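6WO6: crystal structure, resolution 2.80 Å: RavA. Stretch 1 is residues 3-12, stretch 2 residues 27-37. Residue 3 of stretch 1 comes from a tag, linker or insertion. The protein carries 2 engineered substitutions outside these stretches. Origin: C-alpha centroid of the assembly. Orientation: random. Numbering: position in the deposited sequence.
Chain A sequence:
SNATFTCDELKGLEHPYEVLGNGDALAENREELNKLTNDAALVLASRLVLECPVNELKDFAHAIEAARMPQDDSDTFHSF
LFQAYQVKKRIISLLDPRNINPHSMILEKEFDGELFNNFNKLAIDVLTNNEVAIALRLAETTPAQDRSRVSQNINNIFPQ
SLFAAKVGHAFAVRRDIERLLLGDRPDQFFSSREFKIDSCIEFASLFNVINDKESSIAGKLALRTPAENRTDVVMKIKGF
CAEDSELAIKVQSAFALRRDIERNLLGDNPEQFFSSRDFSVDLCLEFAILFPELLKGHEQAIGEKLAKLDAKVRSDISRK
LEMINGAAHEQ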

ATOM      1  N   ALA A   3     -35.504  -8.591 -31.221  1.00104.77           N
ATOM      2  CA  ALA A   3     -35.947  -8.381 -29.847  1.00103.91           C
ATOM      3  C   ALA A   3     -35.931  -9.691 -29.064  1.00 99.10           C
ATOM      4  O   ALA A   3     -35.361  -9.769 -27.974  1.00 97.83           O
ATOM      5  N   THR A   4     -36.566 -10.717 -29.629  1.00 94.74           N
ATOM      6  CA  THR A   4     -36.620 -12.047 -29.030  1.00 88.89           C
ATOM      7  C   THR A   4     -35.765 -12.984 -29.877  1.00 80.91           C
ATOM      8  O   THR A   4     -36.131 -13.320 -31.010  1.00 81.27           O
ATOM      9  N   PHE A   5     -34.626 -13.391 -29.332  1.00 73.29           N
ATOM     10  CA  PHE A   5     -33.656 -14.185 -30.067  1.00 68.21           C
ATOM     11  C   PHE A   5     -33.890 -15.671 -29.823  1.00 66.22           C
ATOM     12  O   PHE A   5     -34.618 -16.073 -28.913  1.00 67.31           O
ATOM     13  N   THR A   6     -33.261 -16.492 -30.658  1.00 64.00           N
ATOM     14  CA  THR A   6     -33.240 -17.922 -30.405  1.00 63.61           C
ATOM     15  C   THR A   6     -32.212 -18.239 -29.321  1.00 66.47           C
ATOM     16  O   THR A   6     -31.475 -17.370 -28.848  1.00 66.99           O
ATOM     17  N   CYS A   7     -32.173 -19.509 -28.922  1.00 70.57           N
ATOM     18  CA  CYS A   7     -31.259 -19.931 -27.865  1.00 71.91           C
ATOM     19  C   CYS A   7     -29.808 -19.688 -28.265  1.00 68.98           C
ATOM     20  O   CYS A   7     -29.030 -19.088 -27.511  1.00 66.80           O
ATOM     21  N   ASP A   8     -29.430 -20.149 -29.459  1.00 69.54           N
ATOM     22  CA  ASP A   8     -28.058 -19.989 -29.922  1.00 69.96           C
ATOM     23  C   ASP A   8     -27.695 -18.522 -30.110  1.00 63.54           C
ATOM     24  O   ASP A   8     -26.544 -18.135 -29.884  1.00 61.03           O
ATOM     25  N   GLU A   9     -28.660 -17.693 -30.516  1.00 60.05           N
ATOM     26  CA  GLU A   9     -28.381 -16.275 -30.713  1.00 54.52           C
ATOM     27  C   GLU A   9     -28.092 -15.578 -29.389  1.00 53.86           C
ATOM     28  O   GLU A   9     -27.209 -14.716 -29.318  1.00 53.34           O
ATOM     29  N   LEU A  10     -28.827 -15.933 -28.330  1.00 55.42           N
ATOM     30  CA  LEU A  10     -28.483 -15.442 -26.999  1.00 56.98           C
ATOM     31  C   LEU A  10     -27.131 -15.983 -26.557  1.00 60.46           C
ATOM     32  O   LEU A  10     -26.343 -15.272 -25.921  1.00 60.42           O
ATOM     33  N   LYS A  11     -26.845 -17.241 -26.892  1.00 63.76           N
ATOM     34  CA  LYS A  11     -25.548 -17.820 -26.566  1.00 65.11           C
ATOM     35  C   LYS A  11     -24.409 -17.086 -27.272  1.00 65.09           C
ATOM     36  O   LYS A  11     -23.287 -17.042 -26.757  1.00 67.95           O
ATOM     37  N   GLY A  12     -24.679 -16.481 -28.428  1.00 62.08           N
ATOM     38  CA  GLY A  12     -23.641 -15.856 -29.226  1.00 61.39           C
ATOM     39  C   GLY A  12     -23.619 -14.345 -29.251  1.00 61.03           C
ATOM     40  O   GLY A  12     -22.942 -13.770 -30.114  1.00 61.86           O
ATOM     41  N   ALA A  27     -37.174  -9.928 -19.707  1.00 70.03           N
ATOM     42  CA  ALA A  27     -38.492 -10.555 -19.734  1.00 73.32           C
ATOM     43  C   ALA A  27     -38.845 -11.074 -21.124  1.00 72.06           C
ATOM     44  O   ALA A  27     -39.492 -12.120 -21.248  1.00 71.57           O
ATOM     45  N   GLU A  28     -38.436 -10.358 -22.175  1.00 72.49           N
ATOM     46  CA  GLU A  28     -38.743 -10.797 -23.534  1.00 74.59           C
ATOM     47  C   GLU A  28     -38.104 -12.144 -23.844  1.00 70.31           C
ATOM     48  O   GLU A  28     -38.696 -12.978 -24.539  1.00 71.50           O
ATOM     49  N   ASN A  29     -36.894 -12.375 -23.335  1.00 65.31           N
ATOM     50  CA  ASN A  29     -36.103 -13.546 -23.684  1.00 61.97           C
ATOM     51  C   ASN A  29     -36.128 -14.620 -22.601  1.00 61.49           C
ATOM     52  O   ASN A  29     -35.280 -15.517 -22.618  1.00 58.81           O
ATOM     53  N   ARG A  30     -37.095 -14.561 -21.681  1.00 64.79           N
ATOM     54  CA  ARG A  30     -37.096 -15.462 -20.529  1.00 65.82           C
ATOM     55  C   ARG A  30     -37.138 -16.925 -20.959  1.00 66.39           C
ATOM     56  O   ARG A  30     -36.357 -17.750 -20.468  1.00 65.14           O
ATOM     57  N   GLU A  31     -38.046 -17.267 -21.876  1.00 69.05           N
ATOM     58  CA  GLU A  31     -38.209 -18.662 -22.277  1.00 73.31           C
ATOM     59  C   GLU A  31     -36.952 -19.192 -22.962  1.00 72.16           C
ATOM     60  O   GLU A  31     -36.414 -20.243 -22.581  1.00 75.32           O
ATOM     61  N   GLU A  32     -36.459 -18.467 -23.970  1.00 68.09           N
ATOM     62  CA  GLU A  32     -35.265 -18.914 -24.677  1.00 64.94           C
ATOM     63  C   GLU A  32     -34.031 -18.882 -23.785  1.00 61.11           C
ATOM     64  O   GLU A  32     -33.137 -19.719 -23.948  1.00 60.30           O
ATOM     65  N   LEU A  33     -33.959 -17.936 -22.845  1.00 60.70           N
ATOM     66  CA  LEU A  33     -32.863 -17.945 -21.878  1.00 59.42           C
ATOM     67  C   LEU A  33     -32.926 -19.181 -20.991  1.00 63.48           C
ATOM     68  O   LEU A  33     -31.889 -19.755 -20.637  1.00 63.51           O
ATOM     69  N   ASN A  34     -34.137 -19.600 -20.614  1.00 66.15           N
ATOM     70  CA  ASN A  34     -34.292 -20.790 -19.788  1.00 67.22           C
ATOM     71  C   ASN A  34     -34.062 -22.075 -20.567  1.00 68.37           C
ATOM     72  O   ASN A  34     -33.836 -23.122 -19.953  1.00 70.58           O
ATOM     73  N   LYS A  35     -34.111 -22.023 -21.898  1.00 68.33           N
ATOM     74  CA  LYS A  35     -33.767 -23.189 -22.707  1.00 70.74           C
ATOM     75  C   LYS A  35     -32.255 -23.412 -22.837  1.00 69.35           C
ATOM     76  O   LYS A  35     -31.840 -24.285 -23.606  1.00 69.14           O
ATOM     77  N   LEU A  36     -31.429 -22.661 -22.112  1.00 68.97           N
ATOM     78  CA  LEU A  36     -29.980 -22.789 -22.204  1.00 69.56           C
ATOM     79  C   LEU A  36     -29.461 -23.879 -21.273  1.00 72.88           C
ATOM     80  O   LEU A  36     -30.012 -24.116 -20.194  1.00 75.13           O
ATOM     81  N   THR A  37     -28.383 -24.534 -21.700  1.00 73.29           N
ATOM     82  CA  THR A  37     -27.701 -25.472 -20.821  1.00 75.33           C
ATOM     83  C   THR A  37     -27.068 -24.720 -19.653  1.00 75.06           C
ATOM     84  O   THR A  37     -26.848 -23.506 -19.706  1.00 73.49           O
TER

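Stretch 2 meets stretch 1 through a row of side chains that begins at Glu28, and the two short helices, 7-11 and 30-34, cross steeply at 79°. Glu28 (chi1 m, chi2 t) points toward stretch 1, where its OE1 lies 3.5 Å from Ala3 O of the tag-derived residue; both atoms are acceptors, so no hydrogen bond joins them. Asn29, buried and in the m rotamer, also points toward stretch 1. Its OD1 accepts a weak hydrogen bond from Phe5 N (3.3 Å) and lies at the edge of the Phe5 ring, 3.4 Å from Phe5 CD2, while Asn29 ND2 is hydrogen-bonded to a residue just outside the stretches. Arg30 turns away. One helical turn on from Asn29, Glu32 points toward stretch 1; chi1 m sets its CG 3.3 Å from Phe5 O, and chi2 m helps carry its OE1 to 3.1 Å from Cys7 N, at an angle too poor for a hydrogen bond. Glu32 OE2 forms a salt bridge with Lys35 NZ (3.0 Å) within stretch 2. Leu33 starts away from stretch 1, but its end returns, placing CG 3.8 Å from Leu10 CD1. Lys35 packs its CB 3.6 Å from Cys7 SG, and Leu36 (m, t) closes the apolar patch with CD2 3.6 Å from the same Cys7 SG.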

ATOM      1  CB  ALA A   3     -37.341  -7.762 -29.824  1.00107.26           C
ATOM      2  CB  THR A   4     -38.062 -12.540 -28.916  1.00 92.51           C
ATOM      3  OG1 THR A   4     -38.071 -13.953 -28.678  1.00 93.22           O
ATOM      4  CG2 THR A   4     -38.863 -12.215 -30.179  1.00 94.69           C
ATOM      5  CB  PHE A   5     -32.230 -13.806 -29.660  1.00 65.04           C
ATOM      6  CG  PHE A   5     -31.945 -12.332 -29.737  1.00 63.20           C
ATOM      7  CD1 PHE A   5     -31.467 -11.762 -30.905  1.00 64.01           C
ATOM      8  CD2 PHE A   5     -32.150 -11.517 -28.637  1.00 61.71           C
ATOM      9  CE1 PHE A   5     -31.206 -10.404 -30.976  1.00 64.36           C
ATOM     10  CE2 PHE A   5     -31.893 -10.161 -28.701  1.00 61.41           C
ATOM     11  CZ  PHE A   5     -31.419  -9.604 -29.870  1.00 62.94           C
ATOM     12  CB  THR A   6     -32.932 -18.704 -31.685  1.00 61.25           C
ATOM     13  OG1 THR A   6     -31.608 -18.395 -32.139  1.00 60.09           O
ATOM     14  CG2 THR A   6     -33.934 -18.359 -32.780  1.00 60.16           C
ATOM     15  CB  CYS A   7     -31.492 -21.406 -27.547  1.00 78.51           C
ATOM     16  SG  CYS A   7     -31.544 -21.796 -25.797  1.00 81.64           S
ATOM     17  CB  ASP A   8     -27.865 -20.762 -31.228  1.00 78.08           C
ATOM     18  CG  ASP A   8     -28.294 -22.216 -31.112  1.00 87.49           C
ATOM     19  OD1 ASP A   8     -29.495 -22.501 -31.313  1.00 90.62           O
ATOM     20  OD2 ASP A   8     -27.440 -23.071 -30.797  1.00 91.12           O
ATOM     21  CB  GLU A   9     -29.547 -15.608 -31.442  1.00 51.16           C
ATOM     22  CG  GLU A   9     -29.599 -15.924 -32.926  1.00 49.88           C
ATOM     23  CD  GLU A   9     -30.831 -15.361 -33.602  1.00 50.36           C
ATOM     24  OE1 GLU A   9     -31.777 -14.963 -32.886  1.00 50.03           O
ATOM     25  OE2 GLU A   9     -30.855 -15.319 -34.851  1.00 51.78           O
ATOM     26  CB  LEU A  10     -29.567 -15.831 -25.994  1.00 56.50           C
ATOM     27  CG  LEU A  10     -30.957 -15.235 -26.218  1.00 58.71           C
ATOM     28  CD1 LEU A  10     -31.994 -15.952 -25.370  1.00 60.26           C
ATOM     29  CD2 LEU A  10     -30.953 -13.742 -25.918  1.00 58.11           C
ATOM     30  CB  LYS A  11     -25.561 -19.307 -26.925  1.00 68.18           C
ATOM     31  CG  LYS A  11     -24.300 -20.082 -26.601  1.00 70.51           C
ATOM     32  CD  LYS A  11     -24.422 -21.507 -27.130  1.00 73.76           C
ATOM     33  CE  LYS A  11     -23.102 -22.256 -27.050  1.00 75.18           C
ATOM     34  NZ  LYS A  11     -23.117 -23.463 -27.919  1.00 77.13           N
ATOM     35  CB  ALA A  27     -39.554  -9.568 -19.247  1.00 77.31           C
ATOM     36  CB  GLU A  28     -38.272  -9.756 -24.549  1.00 80.01           C
ATOM     37  CG  GLU A  28     -39.011  -8.437 -24.515  1.00 89.22           C
ATOM     38  CD  GLU A  28     -38.347  -7.391 -25.396  1.00 94.86           C
ATOM     39  OE1 GLU A  28     -37.287  -7.697 -25.984  1.00 94.64           O
ATOM     40  OE2 GLU A  28     -38.880  -6.265 -25.497  1.00 99.05           O
ATOM     41  CB  ASN A  29     -34.662 -13.127 -23.976  1.00 60.13           C
ATOM     42  CG  ASN A  29     -34.575 -12.023 -25.015  1.00 62.34           C
ATOM     43  OD1 ASN A  29     -34.471 -12.286 -26.212  1.00 64.91           O
ATOM     44  ND2 ASN A  29     -34.619 -10.779 -24.558  1.00 62.68           N
ATOM     45  CB  ARG A  30     -38.278 -15.137 -19.615  1.00 69.19           C
ATOM     46  CG  ARG A  30     -38.456 -16.105 -18.452  1.00 71.97           C
ATOM     47  CD  ARG A  30     -39.683 -15.767 -17.617  1.00 78.14           C
ATOM     48  NE  ARG A  30     -39.525 -14.510 -16.889  1.00 81.20           N
ATOM     49  CZ  ARG A  30     -40.001 -13.338 -17.298  1.00 83.34           C
ATOM     50  NH1 ARG A  30     -39.801 -12.250 -16.565  1.00 82.92           N
ATOM     51  NH2 ARG A  30     -40.677 -13.250 -18.436  1.00 84.81           N
ATOM     52  CB  GLU A  31     -39.427 -18.798 -23.191  1.00 78.35           C
ATOM     53  CG  GLU A  31     -39.752 -20.229 -23.600  1.00 83.08           C
ATOM     54  CD  GLU A  31     -40.955 -20.310 -24.526  1.00 87.21           C
ATOM     55  OE1 GLU A  31     -41.585 -19.259 -24.775  1.00 87.98           O
ATOM     56  OE2 GLU A  31     -41.270 -21.422 -25.005  1.00 88.71           O
ATOM     57  CB  GLU A  32     -35.047 -18.070 -25.930  1.00 66.16           C
ATOM     58  CG  GLU A  32     -36.078 -18.321 -27.022  1.00 70.40           C
ATOM     59  CD  GLU A  32     -36.033 -19.745 -27.555  1.00 75.09           C
ATOM     60  OE1 GLU A  32     -34.918 -20.273 -27.746  1.00 75.71           O
ATOM     61  OE2 GLU A  32     -37.109 -20.340 -27.778  1.00 78.23           O
ATOM     62  CB  LEU A  33     -32.892 -16.682 -21.016  1.00 56.65           C
ATOM     63  CG  LEU A  33     -32.304 -15.390 -21.585  1.00 53.52           C
ATOM     64  CD1 LEU A  33     -32.740 -14.205 -20.742  1.00 51.69           C
ATOM     65  CD2 LEU A  33     -30.787 -15.471 -21.657  1.00 52.45           C
ATOM     66  CB  ASN A  34     -35.679 -20.813 -19.141  1.00 68.46           C
ATOM     67  CG  ASN A  34     -35.859 -19.712 -18.116  1.00 68.77           C
ATOM     68  OD1 ASN A  34     -34.885 -19.117 -17.652  1.00 67.31           O
ATOM     69  ND2 ASN A  34     -37.106 -19.440 -17.753  1.00 72.10           N
ATOM     70  CB  LYS A  35     -34.395 -23.067 -24.099  1.00 72.64           C
ATOM     71  CG  LYS A  35     -35.914 -23.123 -24.103  1.00 77.40           C
ATOM     72  CD  LYS A  35     -36.481 -22.721 -25.458  1.00 80.54           C
ATOM     73  CE  LYS A  35     -36.017 -23.657 -26.561  1.00 84.03           C
ATOM     74  NZ  LYS A  35     -36.658 -23.328 -27.864  1.00 85.81           N
ATOM     75  CB  LEU A  36     -29.292 -21.466 -21.855  1.00 66.35           C
ATOM     76  CG  LEU A  36     -29.370 -20.292 -22.832  1.00 64.15           C
ATOM     77  CD1 LEU A  36     -28.810 -19.040 -22.179  1.00 61.12           C
ATOM     78  CD2 LEU A  36     -28.618 -20.599 -24.116  1.00 64.20           C
ATOM     79  CB  THR A  37     -26.629 -26.261 -21.581  1.00 77.05           C
ATOM     80  OG1 THR A  37     -25.413 -25.506 -21.628  1.00 76.96           O
ATOM     81  CG2 THR A  37     -27.079 -26.551 -23.000  1.00 77.26           C
TER